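Local coordinates for protein putative polyphosphate kinase 2 (PDB 3CZP) that transfers phosphate from inorganic polyphosphate to AMP to make ADP, and less efficiently to GMP, working as a magnesium-dependent homodimer, at residues R96-P99 / I105-G108; R92-L97 / E139-D144; S76-S81 / Y111-Y116. All coordinates share one frame; numbering follows the deposited sequence. Where two conformers were deposited one is given.

Interaction 1 (R96-P99 / I105-G108); sequences RLPP and IFFG. With ACT (acetate ion), chain F.
Phe106, in strand 103-107, carries nearly the whole contact with the bend Arg96-Pro98; its neighbour Ile105 faces away and packs instead on Val60 and Ile48, filling the layer between sheet and helix 56-66 as a branched apolar residue should. At Phe106 the side chain turns to the other side of the sheet. A chi2 of -3° is unusual for phenylalanine: it lays the ring plane along the CA-CB bond, and the ring's far edge is what reaches the bend. Phe106 CZ stops 3.6 Å from Arg96 O, which lies close to the ring plane, so that the carbonyl meets the slightly positive hydrogen rim and not the electron-rich face. Farther round the rim, on the CE2 side, the Leu97 side chain crosses at about a right angle, with Leu97 CD2 4.1 Å from Phe106 CE2. Pro98 CD comes obliquely to Phe106 CZ at 4.4 Å, a looser touch. Phe77 also meets the ring edge-to-face. Arg96 starts toward Phe106 but its chain bends at chi2 (-51°) and leads the guanidinium off to an acetate ion, probably from the crystallisation liquor; Arg96 NH1 and NH2 each give acetate O a hydrogen bond of 3.1 Å in the guanidinium plane. Phe107 returns to the helix 56-66 side and forms a cation-pi pair with Arg327 of the second subunit. Gly108 has positive phi, a conformation glycine adopts easily. Alternating side chains on an inner parallel strand, between 72-76 and 44-50, met by the loop that leads into it, belong to the P-loop NTPase-like alpha/beta fold of PPK2 domains.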
loop_
_atom_site.group_PDB
_atom_site.type_symbol
_atom_site.label_atom_id
_atom_site.label_comp_id
_atom_site.label_asym_id
_atom_site.label_seq_id
_atom_site.Cartn_x
_atom_site.Cartn_y
_atom_site.Cartn_z
ATOM N N ARG A 96 -7.925 -4.391 -0.192
ATOM C CA ARG A 96 -8.874 -3.498 -0.903
ATOM C C ARG A 96 -10.015 -2.976 -0.075
ATOM O O ARG A 96 -10.927 -2.329 -0.617
ATOM C CB ARG A 96 -9.498 -4.178 -2.135
ATOM C CG ARG A 96 -8.541 -4.758 -3.147
ATOM C CD ARG A 96 -7.506 -3.775 -3.556
ATOM N NE ARG A 96 -6.574 -4.430 -4.493
ATOM C CZ ARG A 96 -5.412 -3.911 -4.948
ATOM N NH1 ARG A 96 -4.972 -2.704 -4.545
ATOM N NH2 ARG A 96 -4.687 -4.605 -5.851
ATOM N N LEU A 97 -9.957 -3.129 1.241
ATOM C CA LEU A 97 -11.024 -2.576 2.046
ATOM C C LEU A 97 -11.056 -1.051 1.861
ATOM O O LEU A 97 -9.995 -0.428 1.799
ATOM C CB LEU A 97 -10.923 -3.022 3.491
ATOM C CG LEU A 97 -11.042 -4.514 3.760
ATOM C CD1 LEU A 97 -10.847 -4.732 5.241
ATOM C CD2 LEU A 97 -12.395 -5.181 3.341
ATOM N N PRO A 98 -12.281 -0.432 1.757
ATOM C CA PRO A 98 -12.322 1.021 1.612
ATOM C C PRO A 98 -12.182 1.661 2.966
ATOM O O PRO A 98 -12.663 1.125 3.931
ATOM C CB PRO A 98 -13.729 1.284 1.090
ATOM C CG PRO A 98 -14.516 0.087 1.571
ATOM C CD PRO A 98 -13.632 -1.013 1.854
ATOM N N PRO A 99 -11.498 2.798 3.047
ATOM C CA PRO A 99 -11.331 3.523 4.290
ATOM C C PRO A 99 -12.642 4.149 4.808
ATOM O O PRO A 99 -13.620 4.351 4.063
ATOM C CB PRO A 99 -10.306 4.605 3.926
ATOM C CG PRO A 99 -10.287 4.657 2.403
ATOM C CD PRO A 99 -10.855 3.415 1.879
ATOM N N ILE A 105 -17.234 -1.566 -3.594
ATOM C CA ILE A 105 -18.215 -2.544 -4.116
ATOM C C ILE A 105 -17.427 -3.741 -4.708
ATOM O O ILE A 105 -16.570 -3.563 -5.573
ATOM C CB ILE A 105 -19.108 -1.951 -5.232
ATOM C CG1 ILE A 105 -19.829 -0.671 -4.751
ATOM C CG2 ILE A 105 -20.072 -3.102 -5.805
ATOM C CD1 ILE A 105 -20.776 -0.048 -5.774
ATOM N N PHE A 106 -17.681 -4.921 -4.162
ATOM C CA PHE A 106 -16.922 -6.132 -4.440
ATOM C C PHE A 106 -17.723 -7.132 -5.255
ATOM O O PHE A 106 -18.633 -7.791 -4.749
ATOM C CB PHE A 106 -16.527 -6.819 -3.123
ATOM C CG PHE A 106 -15.544 -6.025 -2.268
ATOM C CD1 PHE A 106 -15.014 -4.815 -2.679
ATOM C CD2 PHE A 106 -15.131 -6.524 -1.046
ATOM C CE1 PHE A 106 -14.089 -4.108 -1.838
ATOM C CE2 PHE A 106 -14.193 -5.833 -0.250
ATOM C CZ PHE A 106 -13.681 -4.659 -0.659
ATOM N N PHE A 107 -17.275 -7.325 -6.482
ATOM C CA PHE A 107 -17.653 -8.455 -7.270
ATOM C C PHE A 107 -16.615 -9.568 -6.968
ATOM O O PHE A 107 -15.527 -9.331 -6.357
ATOM C CB PHE A 107 -17.551 -8.164 -8.777
ATOM C CG PHE A 107 -18.582 -7.188 -9.344
ATOM C CD1 PHE A 107 -19.726 -7.647 -9.972
ATOM C CD2 PHE A 107 -18.309 -5.844 -9.399
ATOM C CE1 PHE A 107 -20.647 -6.740 -10.535
ATOM C CE2 PHE A 107 -19.196 -4.952 -9.967
ATOM C CZ PHE A 107 -20.377 -5.417 -10.551
ATOM N N GLY A 108 -16.901 -10.767 -7.429
ATOM C CA GLY A 108 -15.937 -11.895 -7.285
ATOM C C GLY A 108 -15.366 -11.989 -5.879
ATOM O O GLY A 108 -14.146 -12.201 -5.713
HETATM C C ACT F . -1.268 -2.403 -6.387
HETATM O O ACT F . -2.501 -2.429 -6.464
HETATM O OXT ACT F . -0.699 -3.065 -7.266
HETATM C CH3 ACT F . -0.537 -1.650 -5.325
#

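Interaction 2 (R92-L97 / E139-D144). With EDO (1,2-ethanediol), chain G; ACT (acetate ion), chain F.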
loop_
_atom_site.group_PDB
_atom_site.type_symbol
_atom_site.label_atom_id
_atom_site.label_comp_id
_atom_site.label_asym_id
_atom_site.label_seq_id
_atom_site.Cartn_x
_atom_site.Cartn_y
_atom_site.Cartn_z
ATOM N N ARG A 92 -5.830 -10.508 0.067
ATOM C CA ARG A 92 -6.224 -9.691 -1.044
ATOM C C ARG A 92 -7.493 -8.908 -0.810
ATOM O O ARG A 92 -7.710 -7.855 -1.451
ATOM C CB ARG A 92 -6.456 -10.552 -2.246
ATOM C CG ARG A 92 -7.618 -11.440 -2.121
ATOM C CD ARG A 92 -7.731 -12.320 -3.382
ATOM N NE ARG A 92 -6.767 -13.401 -3.256
ATOM C CZ ARG A 92 -6.654 -14.415 -4.104
ATOM N NH1 ARG A 92 -7.443 -14.505 -5.174
ATOM N NH2 ARG A 92 -5.778 -15.366 -3.845
ATOM N N PHE A 93 -8.393 -9.436 0.027
ATOM C CA PHE A 93 -9.581 -8.673 0.401
ATOM C C PHE A 93 -9.215 -7.563 1.384
ATOM O O PHE A 93 -9.662 -6.388 1.285
ATOM C CB PHE A 93 -10.618 -9.608 1.023
ATOM C CG PHE A 93 -11.058 -10.694 0.098
ATOM C CD1 PHE A 93 -11.608 -10.377 -1.134
ATOM C CD2 PHE A 93 -10.933 -12.009 0.443
ATOM C CE1 PHE A 93 -11.989 -11.347 -1.999
ATOM C CE2 PHE A 93 -11.342 -12.997 -0.447
ATOM C CZ PHE A 93 -11.858 -12.635 -1.664
ATOM N N TRP A 94 -8.395 -7.883 2.350
ATOM C CA TRP A 94 -7.949 -6.832 3.331
ATOM C C TRP A 94 -7.286 -5.657 2.620
ATOM O O TRP A 94 -7.514 -4.478 2.954
ATOM C CB TRP A 94 -6.936 -7.413 4.348
ATOM C CG TRP A 94 -7.526 -8.304 5.443
ATOM C CD1 TRP A 94 -7.637 -9.651 5.425
ATOM C CD2 TRP A 94 -8.101 -7.868 6.677
ATOM N NE1 TRP A 94 -8.256 -10.090 6.588
ATOM C CE2 TRP A 94 -8.568 -9.005 7.358
ATOM C CE3 TRP A 94 -8.308 -6.624 7.244
ATOM C CZ2 TRP A 94 -9.166 -8.940 8.630
ATOM C CZ3 TRP A 94 -8.909 -6.567 8.523
ATOM C CH2 TRP A 94 -9.321 -7.718 9.181
ATOM N N ARG A 95 -6.504 -5.974 1.593
ATOM C CA ARG A 95 -5.778 -5.005 0.829
ATOM C C ARG A 95 -6.708 -3.974 0.174
ATOM O O ARG A 95 -6.322 -2.784 0.004
ATOM C CB ARG A 95 -4.860 -5.689 -0.210
ATOM C CG ARG A 95 -4.273 -4.724 -1.172
ATOM C CD ARG A 95 -2.953 -5.008 -1.725
ATOM N NE ARG A 95 -3.023 -5.839 -2.894
ATOM C CZ ARG A 95 -2.022 -6.004 -3.742
ATOM N NH1 ARG A 95 -0.882 -5.347 -3.621
ATOM N NH2 ARG A 95 -2.186 -6.806 -4.763
ATOM N N ARG A 96 -7.925 -4.391 -0.192
ATOM C CA ARG A 96 -8.874 -3.498 -0.903
ATOM C C ARG A 96 -10.015 -2.976 -0.075
ATOM O O ARG A 96 -10.927 -2.329 -0.617
ATOM C CB ARG A 96 -9.498 -4.178 -2.135
ATOM C CG ARG A 96 -8.541 -4.758 -3.147
ATOM C CD ARG A 96 -7.506 -3.775 -3.556
ATOM N NE ARG A 96 -6.574 -4.430 -4.493
ATOM C CZ ARG A 96 -5.412 -3.911 -4.948
ATOM N NH1 ARG A 96 -4.972 -2.704 -4.545
ATOM N NH2 ARG A 96 -4.687 -4.605 -5.851
ATOM N N LEU A 97 -9.957 -3.129 1.241
ATOM C CA LEU A 97 -11.024 -2.576 2.046
ATOM C C LEU A 97 -11.056 -1.051 1.861
ATOM O O LEU A 97 -9.995 -0.428 1.799
ATOM C CB LEU A 97 -10.923 -3.022 3.491
ATOM C CG LEU A 97 -11.042 -4.514 3.760
ATOM C CD1 LEU A 97 -10.847 -4.732 5.241
ATOM C CD2 LEU A 97 -12.395 -5.181 3.341
ATOM N N GLU A 139 -16.894 -11.122 8.399
ATOM C CA GLU A 139 -17.927 -10.071 8.368
ATOM C C GLU A 139 -18.286 -9.546 9.734
ATOM O O GLU A 139 -18.473 -8.346 9.888
ATOM C CB GLU A 139 -19.166 -10.503 7.664
ATOM C CG GLU A 139 -18.817 -10.823 6.218
ATOM C CD GLU A 139 -19.931 -11.276 5.413
ATOM O OE1 GLU A 139 -21.073 -11.307 5.928
ATOM O OE2 GLU A 139 -19.640 -11.649 4.214
ATOM N N ARG A 140 -18.347 -10.438 10.709
ATOM C CA ARG A 140 -18.704 -9.997 12.081
ATOM C C ARG A 140 -17.702 -9.000 12.646
ATOM O O ARG A 140 -18.078 -8.033 13.342
ATOM C CB ARG A 140 -18.873 -11.194 12.999
ATOM C CG ARG A 140 -19.410 -10.868 14.376
ATOM C CD ARG A 140 -19.382 -12.044 15.327
ATOM N NE ARG A 140 -20.496 -12.918 14.984
ATOM C CZ ARG A 140 -21.747 -12.792 15.449
ATOM N NH1 ARG A 140 -22.073 -11.864 16.363
ATOM N NH2 ARG A 140 -22.677 -13.615 15.001
HETATM N N MSE A 141 -16.427 -9.258 12.372
HETATM C CA MSE A 141 -15.355 -8.427 12.898
HETATM C C MSE A 141 -15.380 -7.056 12.219
HETATM O O MSE A 141 -15.175 -6.040 12.839
HETATM C CB MSE A 141 -14.017 -9.148 12.671
HETATM C CG MSE A 141 -12.773 -8.311 12.928
HETATM SE SE MSE A 141 -11.128 -9.304 12.644
HETATM C CE MSE A 141 -11.543 -10.058 10.893
ATOM N N LEU A 142 -15.600 -7.065 10.918
ATOM C CA LEU A 142 -15.689 -5.825 10.171
ATOM C C LEU A 142 -16.784 -4.967 10.638
ATOM O O LEU A 142 -16.578 -3.754 10.763
ATOM C CB LEU A 142 -15.928 -6.067 8.707
ATOM C CG LEU A 142 -14.807 -6.746 7.971
ATOM C CD1 LEU A 142 -15.189 -6.838 6.477
ATOM C CD2 LEU A 142 -13.471 -6.002 8.178
ATOM N N CYS A 143 -17.937 -5.568 10.876
ATOM C CA CYS A 143 -19.106 -4.853 11.409
ATOM C C CYS A 143 -18.920 -4.455 12.848
ATOM O O CYS A 143 -19.339 -3.368 13.239
ATOM C CB CYS A 143 -20.395 -5.671 11.254
ATOM S SG CYS A 143 -20.838 -5.921 9.543
ATOM N N ASP A 144 -18.288 -5.314 13.642
ATOM C CA ASP A 144 -17.885 -4.939 15.041
ATOM C C ASP A 144 -16.936 -3.732 15.063
ATOM O O ASP A 144 -16.991 -2.910 15.942
ATOM C CB ASP A 144 -17.181 -6.112 15.724
ATOM C CG ASP A 144 -18.130 -7.160 16.280
ATOM O OD1 ASP A 144 -19.334 -6.868 16.485
ATOM O OD2 ASP A 144 -17.681 -8.311 16.519
HETATM C C1 EDO G . -21.727 -7.120 14.922
HETATM O O1 EDO G . -22.020 -5.732 15.196
HETATM C C2 EDO G . -22.265 -8.029 16.046
HETATM O O2 EDO G . -21.243 -8.804 16.711
HETATM C C ACT F . -1.268 -2.403 -6.387
HETATM O O ACT F . -2.501 -2.429 -6.464
HETATM O OXT ACT F . -0.699 -3.065 -7.266
HETATM C CH3 ACT F . -0.537 -1.650 -5.325
#
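Trp94 sets the benzo edge of its indole against the terminal methyl of Met141, a Met-aromatic contact that packs helix 91-96 against helix 125-144 within the first PPK2 domain. Met141 is a selenomethionine with two conformers, so the exact contact of its end is less certain. In one of them Met141 CE lies 3.5 Å from Trp94 CZ2, near the ring plane, while Met141 SE is 5.5 Å from the centroid of the six-membered ring of Trp94 and 90° off its normal. The two side chains cross at about a right angle. Met141 reaches across because CG stands trans to the backbone N (chi1 169°), the chain runs on straight, and only the last bond bends, swinging the methyl to the indole. A long, flexible, unbranched side chain suits this place, since it can mould itself to a rigid ring.

Tryptophan also suits its own position by serving several neighbours. Its NE1 is satisfied by Gln90 OE1, its ring stacks with Trp351 and Phe138 meets it edge-to-face. Met141 in turn touches Leu347 and Glu391. Since Trp351, Leu347 and Glu391 all belong to the second PPK2 domain, this buried patch lies where the two fused domains of one chain meet.

Near Leu97 the chain is tied by short-range backbone bonds, Arg96 N to Phe93 O at 3.0 Å and Leu97 N to Trp94 O at 3.3 Å. Beside the aromatic contact, two leucines form a purely apolar pair that needs no polar partner: Leu97 CD1 comes obliquely to Leu142 CD2 at 4.1 Å.

Interaction 3 (S76-S81 / Y111-Y116); sequences SFLRPS and YSQMLY
Tyr111 OH is gripped by two groups, hydrogen-bonded to Glu139 OE2 and Lys151 NZ, and so fixes helix 110-119 to its neighbours, while Ser112 and Gln113 of the same helix meet Leu78. In the alpha/beta fold of the first PPK2 domain this joins the loop after edge strand 72-76 to the helix that follows strand 103-107. A tyrosine fits the first role because its ring can pack inside while its hydroxyl reaches a charged pair; Glu139 and Lys151 are also bridged to each other.

The contact proper is modest and partly open to solvent. Leu78 and Gln113 slide past each other in opposite directions, and Leu78 CD2 rests 3.8 Å from Gln113 CG. Both suit a partly exposed place: the leucine offers a methyl, and the glutamine answers with its aliphatic stem while keeping a polar end. Leu78 CD2 also approaches Ser112 CB at 4.4 Å. The small Ser112 leaves room for it, and its OG turns back to Asn109 N in a weak hydrogen bond at the start of the helix. Further along the loop Ser81 occupies the N-cap of helix 82-85; its OG makes a weak cap to Glu83 N of its own chain and a hydrogen bond to Glu83 OE2 of the second subunit.

The ring of Phe77 packs edge-to-face on Phe93; toward Gln113 it is the backbone carbonyl that comes nearest. With Gln113 extended beyond CG (chi2 -170°), the amide is carried past Leu78 toward that carbonyl, and Gln113 NE2 ends 3.8 Å from Phe77 O, too far for a normal hydrogen bond.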
loop_
_atom_site.group_PDB
_atom_site.type_symbol
_atom_site.label_atom_id
_atom_site.label_comp_id
_atom_site.label_asym_id
_atom_site.label_seq_id
_atom_site.Cartn_x
_atom_site.Cartn_y
_atom_site.Cartn_z
ATOM N N SER A 76 -13.058 -6.374 -8.535
ATOM C CA SER A 76 -13.272 -7.813 -8.630
ATOM C C SER A 76 -11.995 -8.580 -8.283
ATOM O O SER A 76 -10.890 -8.046 -8.416
ATOM C CB SER A 76 -13.811 -8.216 -9.984
ATOM O OG SER A 76 -13.982 -9.633 -9.989
ATOM N N PHE A 77 -12.168 -9.810 -7.775
ATOM C CA PHE A 77 -11.071 -10.552 -7.129
ATOM C C PHE A 77 -10.761 -11.928 -7.723
ATOM O O PHE A 77 -9.997 -12.738 -7.096
ATOM C CB PHE A 77 -11.349 -10.732 -5.635
ATOM C CG PHE A 77 -11.392 -9.453 -4.839
ATOM C CD1 PHE A 77 -12.598 -8.824 -4.589
ATOM C CD2 PHE A 77 -10.245 -8.954 -4.257
ATOM C CE1 PHE A 77 -12.675 -7.720 -3.838
ATOM C CE2 PHE A 77 -10.304 -7.779 -3.480
ATOM C CZ PHE A 77 -11.515 -7.160 -3.269
ATOM N N LEU A 78 -11.265 -12.200 -8.918
ATOM C CA LEU A 78 -11.025 -13.517 -9.519
ATOM C C LEU A 78 -9.916 -13.533 -10.623
ATOM O O LEU A 78 -9.987 -14.323 -11.574
ATOM C CB LEU A 78 -12.347 -14.105 -10.086
ATOM C CG LEU A 78 -13.659 -13.973 -9.272
ATOM C CD1 LEU A 78 -14.867 -14.562 -10.053
ATOM C CD2 LEU A 78 -13.555 -14.577 -7.822
ATOM N N ARG A 79 -8.949 -12.624 -10.535
ATOM C CA ARG A 79 -7.700 -12.705 -11.305
ATOM C C ARG A 79 -6.621 -12.192 -10.392
ATOM O O ARG A 79 -6.211 -11.038 -10.486
ATOM C CB ARG A 79 -7.748 -11.849 -12.550
ATOM C CG ARG A 79 -8.621 -12.429 -13.649
ATOM C CD ARG A 79 -8.241 -11.852 -15.010
ATOM N NE ARG A 79 -8.498 -12.769 -16.137
ATOM C CZ ARG A 79 -9.669 -12.869 -16.781
ATOM N NH1 ARG A 79 -10.707 -12.126 -16.402
ATOM N NH2 ARG A 79 -9.794 -13.708 -17.826
ATOM N N PRO A 80 -6.147 -13.059 -9.504
ATOM C CA PRO A 80 -5.177 -12.646 -8.524
ATOM C C PRO A 80 -3.821 -12.391 -9.152
ATOM O O PRO A 80 -3.454 -13.074 -10.114
ATOM C CB PRO A 80 -5.103 -13.837 -7.588
ATOM C CG PRO A 80 -5.606 -14.945 -8.312
ATOM C CD PRO A 80 -6.439 -14.497 -9.432
ATOM N N SER A 81 -3.106 -11.430 -8.590
ATOM C CA SER A 81 -1.762 -11.112 -9.000
ATOM C C SER A 81 -0.811 -12.092 -8.288
ATOM O O SER A 81 -1.250 -12.895 -7.460
ATOM C CB SER A 81 -1.464 -9.689 -8.559
ATOM O OG SER A 81 -1.323 -9.635 -7.154
ATOM N N TYR A 111 -17.716 -15.098 -1.414
ATOM C CA TYR A 111 -18.850 -15.930 -1.807
ATOM C C TYR A 111 -18.773 -16.508 -3.198
ATOM O O TYR A 111 -19.024 -17.701 -3.380
ATOM C CB TYR A 111 -20.139 -15.156 -1.635
ATOM C CG TYR A 111 -20.377 -14.781 -0.216
ATOM C CD1 TYR A 111 -20.584 -15.768 0.750
ATOM C CD2 TYR A 111 -20.364 -13.480 0.190
ATOM C CE1 TYR A 111 -20.788 -15.462 2.066
ATOM C CE2 TYR A 111 -20.555 -13.160 1.508
ATOM C CZ TYR A 111 -20.814 -14.172 2.452
ATOM O OH TYR A 111 -21.019 -13.859 3.805
ATOM N N SER A 112 -18.404 -15.698 -4.179
ATOM C CA SER A 112 -18.197 -16.180 -5.542
ATOM C C SER A 112 -17.128 -17.253 -5.513
ATOM O O SER A 112 -17.267 -18.284 -6.120
ATOM C CB SER A 112 -17.766 -15.068 -6.504
ATOM O OG SER A 112 -18.435 -13.853 -6.225
ATOM N N GLN A 113 -16.038 -16.995 -4.806
ATOM C CA GLN A 113 -14.975 -17.974 -4.698
ATOM C C GLN A 113 -15.451 -19.329 -4.163
ATOM O O GLN A 113 -15.262 -20.353 -4.846
ATOM C CB GLN A 113 -13.837 -17.420 -3.839
ATOM C CG GLN A 113 -13.082 -16.210 -4.474
ATOM C CD GLN A 113 -11.830 -15.862 -3.701
ATOM O OE1 GLN A 113 -11.783 -16.037 -2.483
ATOM N NE2 GLN A 113 -10.820 -15.327 -4.400
HETATM N N MSE A 114 -16.085 -19.350 -2.980
HETATM C CA MSE A 114 -16.569 -20.623 -2.366
HETATM C C MSE A 114 -17.703 -21.358 -3.154
HETATM O O MSE A 114 -17.686 -22.572 -3.267
HETATM C CB MSE A 114 -16.935 -20.387 -0.890
HETATM C CG MSE A 114 -18.265 -19.814 -0.632
HETATM SE SE MSE A 114 -18.650 -19.434 1.220
HETATM C CE MSE A 114 -17.346 -17.956 1.625
ATOM N N LEU A 115 -18.633 -20.607 -3.766
ATOM C CA LEU A 115 -19.712 -21.185 -4.567
ATOM C C LEU A 115 -19.163 -21.765 -5.835
ATOM O O LEU A 115 -19.498 -22.879 -6.211
ATOM C CB LEU A 115 -20.789 -20.133 -4.895
ATOM C CG LEU A 115 -21.627 -19.773 -3.679
ATOM C CD1 LEU A 115 -22.495 -18.548 -3.990
ATOM C CD2 LEU A 115 -22.500 -20.964 -3.235
ATOM N N TYR A 116 -18.307 -21.014 -6.518
ATOM C CA TYR A 116 -17.685 -21.554 -7.740
ATOM C C TYR A 116 -16.898 -22.829 -7.426
ATOM O O TYR A 116 -17.018 -23.841 -8.126
ATOM C CB TYR A 116 -16.834 -20.477 -8.392
ATOM C CG TYR A 116 -15.946 -20.977 -9.506
ATOM C CD1 TYR A 116 -16.456 -21.225 -10.797
ATOM C CD2 TYR A 116 -14.581 -21.244 -9.266
ATOM C CE1 TYR A 116 -15.611 -21.702 -11.821
ATOM C CE2 TYR A 116 -13.736 -21.735 -10.275
ATOM C CZ TYR A 116 -14.252 -21.957 -11.543
ATOM O OH TYR A 116 -13.400 -22.398 -12.532
#

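Overall arrangement
All three contacts lie in the first of two fused PPK2 domains, around a parallel sheet of order 2-3-1-4-5. Interactions 1 and 2 both use the end of helix 91-96 and share Arg96 and Leu97; their centres are about 9 Å apart, and the centre of interaction 3 is about 12 Å and 15 Å from theirs. Along the chain, the segments of interaction 1 fall between those of interaction 3, whereas interactions 2 and 3 alternate. Phe77 bridges them, packing on Arg96, Phe93 and the end of strand 103-107. Together they join helix 91-96 to strand 103-107 and to helix 125-144, and the loop after strand 72-76 to helix 110-119, in a domain that seems catalytically inactive and may serve dimerisation.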